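Local coordinates for protein uncharacterized esterase YxiM (Bacillus subtilis, PDB 2O14) that probably acts as an esterase of the GDSL lipolytic enzyme family, hydrolysing ester bonds, though its natural substrate is not established, at residues Phe284-Arg298 and Asp314-Pro328. Residues are numbered along the deposited sequence; the frame is centred on the assembly and turned at random.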
# COMPACT_ATOMS: atom_id res chain seq x y z
N PHE A 284 14.21 -4.10 26.16
CA PHE A 284 15.54 -4.54 26.56
C PHE A 284 15.51 -4.95 28.03
O PHE A 284 14.88 -4.27 28.85
CB PHE A 284 16.55 -3.41 26.41
CG PHE A 284 17.10 -3.26 25.02
CD1 PHE A 284 18.12 -4.09 24.57
CD2 PHE A 284 16.60 -2.27 24.17
CE1 PHE A 284 18.64 -3.94 23.29
CE2 PHE A 284 17.12 -2.11 22.88
CZ PHE A 284 18.14 -2.95 22.44
N THR A 285 16.20 -6.04 28.36
CA THR A 285 16.26 -6.51 29.74
C THR A 285 17.41 -5.79 30.44
O THR A 285 18.08 -4.94 29.85
CB THR A 285 16.54 -8.02 29.83
OG1 THR A 285 17.88 -8.29 29.41
CG2 THR A 285 15.56 -8.80 28.95
N SER A 286 17.65 -6.15 31.70
CA SER A 286 18.72 -5.56 32.50
C SER A 286 20.06 -5.90 31.86
O SER A 286 20.99 -5.09 31.86
CB SER A 286 18.69 -6.12 33.92
OG SER A 286 17.37 -6.12 34.43
N GLU A 287 20.14 -7.11 31.32
CA GLU A 287 21.36 -7.60 30.68
C GLU A 287 21.56 -7.03 29.28
O GLU A 287 22.45 -7.47 28.55
CB GLU A 287 21.34 -9.13 30.62
CG GLU A 287 21.76 -9.82 31.92
CD GLU A 287 21.04 -9.29 33.15
OE1 GLU A 287 21.38 -8.18 33.62
OE2 GLU A 287 20.13 -9.98 33.65
N GLY A 288 20.73 -6.05 28.90
CA GLY A 288 20.86 -5.44 27.59
C GLY A 288 20.45 -6.33 26.42
O GLY A 288 20.92 -6.13 25.30
N ILE A 289 19.59 -7.30 26.67
CA ILE A 289 19.14 -8.20 25.61
C ILE A 289 17.72 -7.79 25.20
O ILE A 289 16.83 -7.69 26.05
CB ILE A 289 19.10 -9.67 26.07
CG1 ILE A 289 20.47 -10.09 26.64
CG2 ILE A 289 18.69 -10.56 24.90
CD1 ILE A 289 21.64 -9.95 25.68
N HIS A 290 17.52 -7.58 23.90
CA HIS A 290 16.20 -7.18 23.39
C HIS A 290 15.33 -8.41 23.13
O HIS A 290 15.69 -9.28 22.34
CB HIS A 290 16.37 -6.37 22.11
CG HIS A 290 15.09 -5.75 21.62
ND1 HIS A 290 14.04 -6.50 21.13
CD2 HIS A 290 14.69 -4.46 21.57
CE1 HIS A 290 13.04 -5.70 20.80
NE2 HIS A 290 13.41 -4.46 21.05
N SER A 291 14.18 -8.47 23.79
CA SER A 291 13.25 -9.59 23.64
C SER A 291 11.80 -9.13 23.56
O SER A 291 11.37 -8.27 24.33
CB SER A 291 13.40 -10.55 24.83
OG SER A 291 12.39 -11.55 24.80
N SER A 292 11.05 -9.71 22.62
CA SER A 292 9.64 -9.36 22.42
C SER A 292 8.89 -10.60 21.95
O SER A 292 7.83 -10.50 21.34
CB SER A 292 9.52 -8.27 21.36
OG SER A 292 10.43 -7.20 21.60
N VAL A 293 9.45 -11.77 22.26
CA VAL A 293 8.88 -13.05 21.85
C VAL A 293 7.40 -13.33 22.12
O VAL A 293 6.82 -14.22 21.48
CB VAL A 293 9.70 -14.23 22.45
CG1 VAL A 293 11.13 -14.18 21.92
CG2 VAL A 293 9.68 -14.17 23.98
N ASN A 294 6.78 -12.60 23.04
CA ASN A 294 5.37 -12.84 23.33
C ASN A 294 4.43 -11.72 22.89
O ASN A 294 3.25 -11.73 23.24
CB ASN A 294 5.18 -13.09 24.83
CG ASN A 294 6.03 -14.23 25.34
OD1 ASN A 294 5.88 -15.38 24.91
ND2 ASN A 294 6.94 -13.93 26.26
N ARG A 295 4.95 -10.76 22.14
CA ARG A 295 4.13 -9.65 21.68
C ARG A 295 3.39 -9.89 20.37
O ARG A 295 3.74 -10.78 19.59
CB ARG A 295 4.99 -8.39 21.49
CG ARG A 295 5.43 -7.68 22.75
CD ARG A 295 6.07 -6.36 22.37
NE ARG A 295 6.52 -5.57 23.51
CZ ARG A 295 5.72 -4.93 24.36
NH1 ARG A 295 4.40 -4.98 24.21
NH2 ARG A 295 6.25 -4.23 25.35
N TRP A 296 2.35 -9.09 20.16
CA TRP A 296 1.56 -9.12 18.94
C TRP A 296 1.07 -10.49 18.45
O TRP A 296 1.15 -10.77 17.25
CB TRP A 296 2.37 -8.46 17.83
CG TRP A 296 3.28 -7.34 18.31
CD1 TRP A 296 4.57 -7.12 17.91
CD2 TRP A 296 2.95 -6.26 19.19
NE1 TRP A 296 5.06 -5.96 18.48
CE2 TRP A 296 4.08 -5.42 19.28
CE3 TRP A 296 1.80 -5.92 19.92
CZ2 TRP A 296 4.10 -4.26 20.06
CZ3 TRP A 296 1.81 -4.76 20.70
CH2 TRP A 296 2.96 -3.94 20.76
N TYR A 297 0.56 -11.33 19.35
CA TYR A 297 0.06 -12.66 18.98
C TYR A 297 1.07 -13.51 18.19
O TYR A 297 0.67 -14.35 17.38
CB TYR A 297 -1.23 -12.57 18.16
CG TYR A 297 -2.43 -12.00 18.88
CD1 TYR A 297 -2.59 -12.15 20.26
CD2 TYR A 297 -3.44 -11.35 18.17
CE1 TYR A 297 -3.72 -11.66 20.91
CE2 TYR A 297 -4.57 -10.86 18.81
CZ TYR A 297 -4.71 -11.01 20.18
OH TYR A 297 -5.83 -10.52 20.81
N ARG A 298 2.36 -13.29 18.42
CA ARG A 298 3.40 -14.04 17.72
C ARG A 298 3.16 -15.55 17.72
O ARG A 298 3.39 -16.22 16.72
CB ARG A 298 4.77 -13.75 18.34
CG ARG A 298 5.91 -14.61 17.78
CD ARG A 298 7.27 -13.99 18.06
NE ARG A 298 8.36 -14.85 17.61
CZ ARG A 298 8.79 -15.92 18.27
NH1 ARG A 298 8.22 -16.27 19.41
NH2 ARG A 298 9.77 -16.66 17.77
N ASP A 314 10.68 -14.68 10.89
CA ASP A 314 10.48 -14.36 12.30
C ASP A 314 11.18 -13.04 12.59
O ASP A 314 12.12 -12.98 13.38
CB ASP A 314 11.08 -15.46 13.19
CG ASP A 314 10.40 -15.55 14.54
OD1 ASP A 314 9.86 -14.53 15.01
OD2 ASP A 314 10.40 -16.65 15.13
N LEU A 315 10.70 -11.98 11.94
CA LEU A 315 11.29 -10.66 12.11
C LEU A 315 11.35 -10.23 13.57
O LEU A 315 12.21 -9.44 13.96
CB LEU A 315 10.50 -9.64 11.29
CG LEU A 315 11.21 -8.33 10.96
CD1 LEU A 315 12.57 -8.61 10.34
CD2 LEU A 315 10.34 -7.51 10.02
N ASN A 316 10.45 -10.76 14.39
CA ASN A 316 10.43 -10.42 15.81
C ASN A 316 11.78 -10.78 16.44
O ASN A 316 12.40 -9.96 17.12
CB ASN A 316 9.31 -11.20 16.52
CG ASN A 316 9.17 -10.81 17.99
OD1 ASN A 316 8.46 -9.86 18.34
ND2 ASN A 316 9.85 -11.54 18.86
N VAL A 317 12.22 -12.01 16.21
CA VAL A 317 13.48 -12.50 16.75
C VAL A 317 14.69 -11.94 16.00
O VAL A 317 15.66 -11.51 16.62
CB VAL A 317 13.53 -14.04 16.72
CG1 VAL A 317 14.88 -14.52 17.25
CG2 VAL A 317 12.39 -14.60 17.55
N LEU A 318 14.63 -11.96 14.68
CA LEU A 318 15.74 -11.45 13.89
C LEU A 318 16.00 -9.98 14.21
O LEU A 318 17.15 -9.58 14.36
CB LEU A 318 15.46 -11.62 12.39
CG LEU A 318 15.33 -13.06 11.89
CD1 LEU A 318 14.87 -13.07 10.43
CD2 LEU A 318 16.68 -13.76 12.02
N SER A 319 14.95 -9.18 14.32
CA SER A 319 15.14 -7.77 14.63
C SER A 319 15.65 -7.58 16.06
O SER A 319 16.48 -6.71 16.31
CB SER A 319 13.83 -6.98 14.44
OG SER A 319 12.85 -7.37 15.38
N SER A 320 15.16 -8.40 16.99
CA SER A 320 15.61 -8.31 18.37
C SER A 320 17.11 -8.61 18.46
O SER A 320 17.84 -7.99 19.23
CB SER A 320 14.83 -9.27 19.27
OG SER A 320 13.53 -8.76 19.56
N ALA A 321 17.56 -9.57 17.65
CA ALA A 321 18.98 -9.93 17.64
C ALA A 321 19.78 -8.72 17.16
O ALA A 321 20.85 -8.42 17.70
CB ALA A 321 19.21 -11.13 16.72
N TYR A 322 19.26 -8.02 16.16
CA TYR A 322 19.95 -6.84 15.64
C TYR A 322 19.97 -5.70 16.65
O TYR A 322 20.97 -5.00 16.78
CB TYR A 322 19.28 -6.37 14.34
CG TYR A 322 19.94 -5.15 13.74
CD1 TYR A 322 19.29 -3.92 13.72
CD2 TYR A 322 21.22 -5.23 13.20
CE1 TYR A 322 19.89 -2.79 13.17
CE2 TYR A 322 21.84 -4.10 12.65
CZ TYR A 322 21.16 -2.89 12.64
OH TYR A 322 21.77 -1.78 12.09
N PHE A 323 18.86 -5.51 17.37
CA PHE A 323 18.81 -4.45 18.37
C PHE A 323 19.77 -4.78 19.50
O PHE A 323 20.46 -3.90 20.02
CB PHE A 323 17.39 -4.28 18.93
CG PHE A 323 16.35 -3.96 17.89
CD1 PHE A 323 16.64 -3.11 16.82
CD2 PHE A 323 15.06 -4.49 17.99
CE1 PHE A 323 15.66 -2.79 15.87
CE2 PHE A 323 14.08 -4.17 17.05
CZ PHE A 323 14.38 -3.32 15.99
N THR A 324 19.81 -6.05 19.89
CA THR A 324 20.70 -6.50 20.95
C THR A 324 22.15 -6.26 20.55
O THR A 324 22.99 -5.95 21.40
CB THR A 324 20.52 -8.01 21.25
OG1 THR A 324 19.23 -8.23 21.83
CG2 THR A 324 21.59 -8.50 22.22
N SER A 325 22.45 -6.40 19.26
CA SER A 325 23.82 -6.22 18.79
C SER A 325 24.26 -4.77 18.63
O SER A 325 25.46 -4.50 18.51
CB SER A 325 24.02 -6.95 17.46
OG SER A 325 23.42 -6.25 16.39
N ILE A 326 23.32 -3.84 18.62
CA ILE A 326 23.68 -2.43 18.47
C ILE A 326 23.46 -1.62 19.74
O ILE A 326 23.92 -0.48 19.84
CB ILE A 326 22.92 -1.77 17.30
CG1 ILE A 326 21.41 -1.75 17.57
CG2 ILE A 326 23.21 -2.51 16.00
CD1 ILE A 326 20.61 -1.06 16.49
N GLY A 327 22.76 -2.21 20.71
CA GLY A 327 22.52 -1.51 21.97
C GLY A 327 21.23 -0.71 22.04
O GLY A 327 20.71 -0.29 21.01
N PRO A 328 20.70 -0.48 23.25
CA PRO A 328 19.47 0.28 23.47
C PRO A 328 19.49 1.70 22.91
O PRO A 328 18.51 2.15 22.31
CB PRO A 328 19.32 0.28 24.99
CG PRO A 328 19.93 -1.03 25.37
CD PRO A 328 21.17 -1.08 24.51
O HOH W 1 22.92 -4.51 23.65
O HOH W 2 17.99 -10.71 21.06
O HOH W 3 12.38 -10.97 20.40
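D314, the N-cap of helix 315-326, takes the guanidinium of R298 side-on: NE reaches OD1 at 3.0 Å and NH2 reaches OD2 at 2.7 Å, each on a syn lone pair, with the guanidinium and carboxylate nearly coplanar. The extended R298 chain also lets NH1 donate to V293 O, while D314 OD1 also hydrogen-bonds T276 OG1. An alanine in place of R298 would probably leave the D314 carboxylate without its charged mate and free the V293 carbonyl from its side-chain donor. Next, N316 lies beside the R298 CD methylene and the S292 carbonyl. One helical turn on, S320 OG accepts from H290 ND1 (2.8 Å), 23° out of the imidazole plane, and shares a water with S292 N. All this illustrates how an SGNH-type alpha/beta domain lays the loop that follows strand 271-275 along the helix after its edge strand, 311-313. F323 then turns a ring edge, through CD2, onto the H290 face, a T-shaped pair with centroids 4.8 Å apart; H290 NE2 is held by R280 O. T324 OG1, pointing beside its own backbone N (chi1 -68°), accepts from H290 N at 2.8 Å along a fairly straight 160° path. Past G327, P328 CG sits 3.5 Å above the centre of the F284 ring in a CH-pi contact, with H290 CB against the opposite face and F323 O at the edge.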